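Local coordinates for STBB protein (Escherichia coli, PDB 2JD3) that probably binds the plasmid partition site parC as a ribbon-helix-helix protein and links it to actin-like ParM filaments in plasmid segregation, at residues Gln52-Ile64 / Asp72-Trp84. Numbering follows the deposited sequence.
Sequences QLDPRLPVLLTAI and DQVVTLLSQTTGW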
# COMPACT_ATOMS: atom_id res chain seq x y z
N GLN A 52 7.89 4.50 2.37
CA GLN A 52 8.53 5.81 2.43
C GLN A 52 7.83 6.76 3.40
O GLN A 52 8.45 7.68 3.93
CB GLN A 52 8.56 6.44 1.03
CG GLN A 52 9.08 5.50 -0.06
CD GLN A 52 9.11 6.15 -1.43
OE1 GLN A 52 9.13 5.46 -2.46
NE2 GLN A 52 9.13 7.48 -1.47
N LEU A 53 6.55 6.51 3.63
CA LEU A 53 5.77 7.33 4.54
C LEU A 53 6.22 7.01 5.96
O LEU A 53 6.28 7.87 6.83
CB LEU A 53 4.30 7.00 4.37
CG LEU A 53 3.38 8.12 3.88
CD1 LEU A 53 4.09 8.96 2.83
CD2 LEU A 53 2.11 7.49 3.32
N ASP A 54 6.52 5.73 6.18
CA ASP A 54 6.98 5.21 7.45
C ASP A 54 7.24 3.74 7.20
O ASP A 54 6.36 3.02 6.73
CB ASP A 54 5.90 5.34 8.53
CG ASP A 54 6.41 4.96 9.91
OD1 ASP A 54 6.82 5.85 10.67
OD2 ASP A 54 6.40 3.75 10.22
N PRO A 55 8.45 3.27 7.49
CA PRO A 55 8.76 1.86 7.26
C PRO A 55 7.86 0.85 7.97
O PRO A 55 7.66 -0.25 7.46
CB PRO A 55 10.22 1.76 7.67
CG PRO A 55 10.35 2.84 8.73
CD PRO A 55 9.59 3.97 8.11
N ARG A 56 7.31 1.20 9.13
CA ARG A 56 6.44 0.27 9.85
C ARG A 56 5.13 -0.03 9.12
O ARG A 56 4.56 -1.12 9.28
CB ARG A 56 6.08 0.79 11.24
CG ARG A 56 7.22 1.05 12.17
CD ARG A 56 7.20 2.51 12.55
NE ARG A 56 6.51 2.78 13.81
CZ ARG A 56 6.03 3.98 14.14
NH1 ARG A 56 6.14 5.00 13.30
NH2 ARG A 56 5.44 4.15 15.31
N LEU A 57 4.64 0.94 8.34
CA LEU A 57 3.38 0.82 7.62
C LEU A 57 3.18 -0.45 6.79
O LEU A 57 2.19 -1.15 6.98
CB LEU A 57 3.14 2.03 6.72
CG LEU A 57 2.14 3.08 7.22
CD1 LEU A 57 1.92 4.09 6.11
CD2 LEU A 57 0.82 2.44 7.61
N PRO A 58 4.09 -0.75 5.85
CA PRO A 58 3.84 -1.97 5.09
C PRO A 58 3.86 -3.26 5.91
O PRO A 58 3.30 -4.26 5.48
CB PRO A 58 4.89 -1.93 3.97
CG PRO A 58 5.95 -1.06 4.51
CD PRO A 58 5.21 0.01 5.28
N VAL A 59 4.50 -3.27 7.07
CA VAL A 59 4.46 -4.51 7.85
C VAL A 59 3.24 -4.46 8.79
O VAL A 59 2.74 -5.48 9.22
CB VAL A 59 5.82 -4.79 8.60
CG1 VAL A 59 6.78 -3.63 8.42
CG2 VAL A 59 5.58 -5.12 10.06
N LEU A 60 2.74 -3.27 9.09
CA LEU A 60 1.54 -3.16 9.92
C LEU A 60 0.33 -3.63 9.09
O LEU A 60 -0.56 -4.32 9.61
CB LEU A 60 1.31 -1.70 10.34
CG LEU A 60 1.46 -1.23 11.79
CD1 LEU A 60 2.12 -2.28 12.64
CD2 LEU A 60 2.25 0.06 11.79
N LEU A 61 0.28 -3.23 7.82
CA LEU A 61 -0.83 -3.62 6.96
C LEU A 61 -0.77 -5.10 6.72
O LEU A 61 -1.80 -5.78 6.74
CB LEU A 61 -0.80 -2.90 5.61
CG LEU A 61 -1.12 -1.41 5.47
CD1 LEU A 61 -1.36 -1.12 4.00
CD2 LEU A 61 -2.34 -1.03 6.26
N THR A 62 0.42 -5.63 6.47
CA THR A 62 0.52 -7.06 6.22
C THR A 62 -0.00 -7.80 7.43
O THR A 62 -0.85 -8.68 7.32
CB THR A 62 1.95 -7.51 5.97
OG1 THR A 62 2.40 -7.00 4.71
CG2 THR A 62 2.02 -9.02 5.94
N ALA A 63 0.51 -7.41 8.60
CA ALA A 63 0.13 -8.03 9.86
C ALA A 63 -1.38 -7.98 10.15
O ALA A 63 -1.97 -8.98 10.55
CB ALA A 63 0.92 -7.38 10.99
N ILE A 64 -2.01 -6.83 9.95
CA ILE A 64 -3.44 -6.71 10.23
C ILE A 64 -4.35 -7.38 9.19
O ILE A 64 -5.48 -7.77 9.51
CB ILE A 64 -3.85 -5.22 10.35
CG1 ILE A 64 -5.04 -5.08 11.30
CG2 ILE A 64 -4.24 -4.66 8.99
CD1 ILE A 64 -5.40 -3.63 11.63
N ASP A 72 -10.85 2.13 6.41
CA ASP A 72 -10.79 2.62 7.78
C ASP A 72 -9.58 2.08 8.55
O ASP A 72 -8.99 2.80 9.35
CB ASP A 72 -12.09 2.26 8.51
CG ASP A 72 -12.29 3.08 9.77
OD1 ASP A 72 -12.54 4.30 9.67
OD2 ASP A 72 -12.20 2.49 10.87
N GLN A 73 -9.21 0.83 8.32
CA GLN A 73 -8.05 0.29 9.01
C GLN A 73 -6.79 0.96 8.49
O GLN A 73 -5.86 1.23 9.25
CB GLN A 73 -7.94 -1.22 8.80
CG GLN A 73 -8.88 -2.05 9.64
CD GLN A 73 -8.62 -3.53 9.50
OE1 GLN A 73 -9.03 -4.33 10.34
NE2 GLN A 73 -7.93 -3.90 8.43
N VAL A 74 -6.75 1.22 7.19
CA VAL A 74 -5.57 1.85 6.60
C VAL A 74 -5.41 3.25 7.14
O VAL A 74 -4.30 3.65 7.49
CB VAL A 74 -5.66 1.92 5.05
CG1 VAL A 74 -4.45 2.64 4.49
CG2 VAL A 74 -5.74 0.53 4.47
N VAL A 75 -6.50 4.00 7.24
CA VAL A 75 -6.41 5.37 7.75
C VAL A 75 -5.90 5.36 9.18
O VAL A 75 -5.09 6.21 9.57
CB VAL A 75 -7.78 6.09 7.70
CG1 VAL A 75 -7.62 7.52 8.16
CG2 VAL A 75 -8.34 6.07 6.30
N THR A 76 -6.35 4.39 9.96
CA THR A 76 -5.94 4.27 11.35
C THR A 76 -4.44 4.00 11.48
O THR A 76 -3.72 4.76 12.13
CB THR A 76 -6.71 3.16 12.04
OG1 THR A 76 -8.11 3.49 12.02
CG2 THR A 76 -6.24 2.99 13.48
N LEU A 77 -3.97 2.92 10.87
CA LEU A 77 -2.55 2.60 10.92
C LEU A 77 -1.76 3.81 10.42
O LEU A 77 -0.68 4.12 10.91
CB LEU A 77 -2.28 1.39 10.04
CG LEU A 77 -2.31 0.01 10.69
CD1 LEU A 77 -3.23 -0.00 11.89
CD2 LEU A 77 -2.75 -1.00 9.67
N LEU A 78 -2.33 4.50 9.44
CA LEU A 78 -1.71 5.68 8.86
C LEU A 78 -1.46 6.79 9.88
O LEU A 78 -0.41 7.42 9.90
CB LEU A 78 -2.59 6.21 7.75
CG LEU A 78 -1.98 6.20 6.36
CD1 LEU A 78 -3.01 6.74 5.40
CD2 LEU A 78 -0.71 7.04 6.34
N SER A 79 -2.46 7.04 10.72
CA SER A 79 -2.34 8.10 11.70
C SER A 79 -1.49 7.68 12.89
O SER A 79 -0.70 8.47 13.41
CB SER A 79 -3.72 8.55 12.18
OG SER A 79 -4.42 7.47 12.72
N GLN A 80 -1.65 6.43 13.31
CA GLN A 80 -0.88 5.91 14.43
C GLN A 80 0.59 5.83 14.05
O GLN A 80 1.45 5.68 14.89
CB GLN A 80 -1.36 4.50 14.81
CG GLN A 80 -2.64 4.48 15.61
CD GLN A 80 -2.47 5.09 16.99
OE1 GLN A 80 -3.44 5.26 17.73
NE2 GLN A 80 -1.23 5.43 17.34
N THR A 81 0.86 5.99 12.77
CA THR A 81 2.21 5.85 12.28
C THR A 81 2.76 7.08 11.56
O THR A 81 3.94 7.14 11.24
CB THR A 81 2.22 4.66 11.32
OG1 THR A 81 3.49 4.02 11.36
CG2 THR A 81 1.93 5.11 9.91
N THR A 82 1.91 8.07 11.32
CA THR A 82 2.31 9.26 10.59
C THR A 82 1.95 10.54 11.32
O THR A 82 2.63 11.56 11.20
CB THR A 82 1.64 9.26 9.21
OG1 THR A 82 2.54 8.70 8.25
CG2 THR A 82 1.25 10.66 8.79
N GLY A 83 0.86 10.47 12.08
CA GLY A 83 0.39 11.63 12.81
C GLY A 83 -0.81 12.23 12.13
O GLY A 83 -1.40 13.18 12.63
N TRP A 84 -1.19 11.67 10.98
CA TRP A 84 -2.33 12.17 10.22
C TRP A 84 -3.62 12.18 11.03
O TRP A 84 -3.95 11.22 11.72
CB TRP A 84 -2.54 11.35 8.95
CG TRP A 84 -3.58 11.95 8.05
CD1 TRP A 84 -3.38 12.91 7.09
CD2 TRP A 84 -5.00 11.73 8.10
NE1 TRP A 84 -4.59 13.30 6.55
CE2 TRP A 84 -5.59 12.59 7.15
CE3 TRP A 84 -5.82 10.90 8.86
CZ2 TRP A 84 -6.97 12.64 6.95
CZ3 TRP A 84 -7.20 10.95 8.65
CH2 TRP A 84 -7.76 11.81 7.70
O HOH W 1 -7.90 -6.44 8.73
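Thr81 OG1 lies over one face of the Arg56 guanidinium, displaced toward its rim, and at the edge, in plane, Arg56 NH1 donates to Asp54 OD1 in a salt bridge (2.8 Å). NH1 comes from the syn side of OD1, 32° out of the carboxylate plane. With CG anti to the backbone N (chi1 -173°), Asp54 reaches forward with OD2 to cap Arg56 N, and Thr81 OG1 gives OD2 a weak hydrogen bond, though the position of OD2 is doubtful. Replacing Asp54 with alanine removes the carboxylate and would probably leave the guanidinium without its salt-bridge mate. The methyl of Thr81 meets Leu57, CG2 lying 3.4 Å from Leu57 CG. One turn back, Leu77 fits as a knob into a hole formed by Leu57, Leu60, Leu61 and Ile64. At the far end the extended Gln73 chain lays its amide beside Ile64, and a water bridges Gln73 NE2 to Ile64 O. The two helices run roughly antiparallel (144°), axes 10.1 Å apart. This pair follows strand 8-14, helix 19-29 and helix 33-53, the order of a ribbon-helix-helix unit; Leu57 and Leu61 rest on Leu50 of helix 33-53, and the second subunit adds its Phe69 against Leu53 and its Ala71 against Leu78.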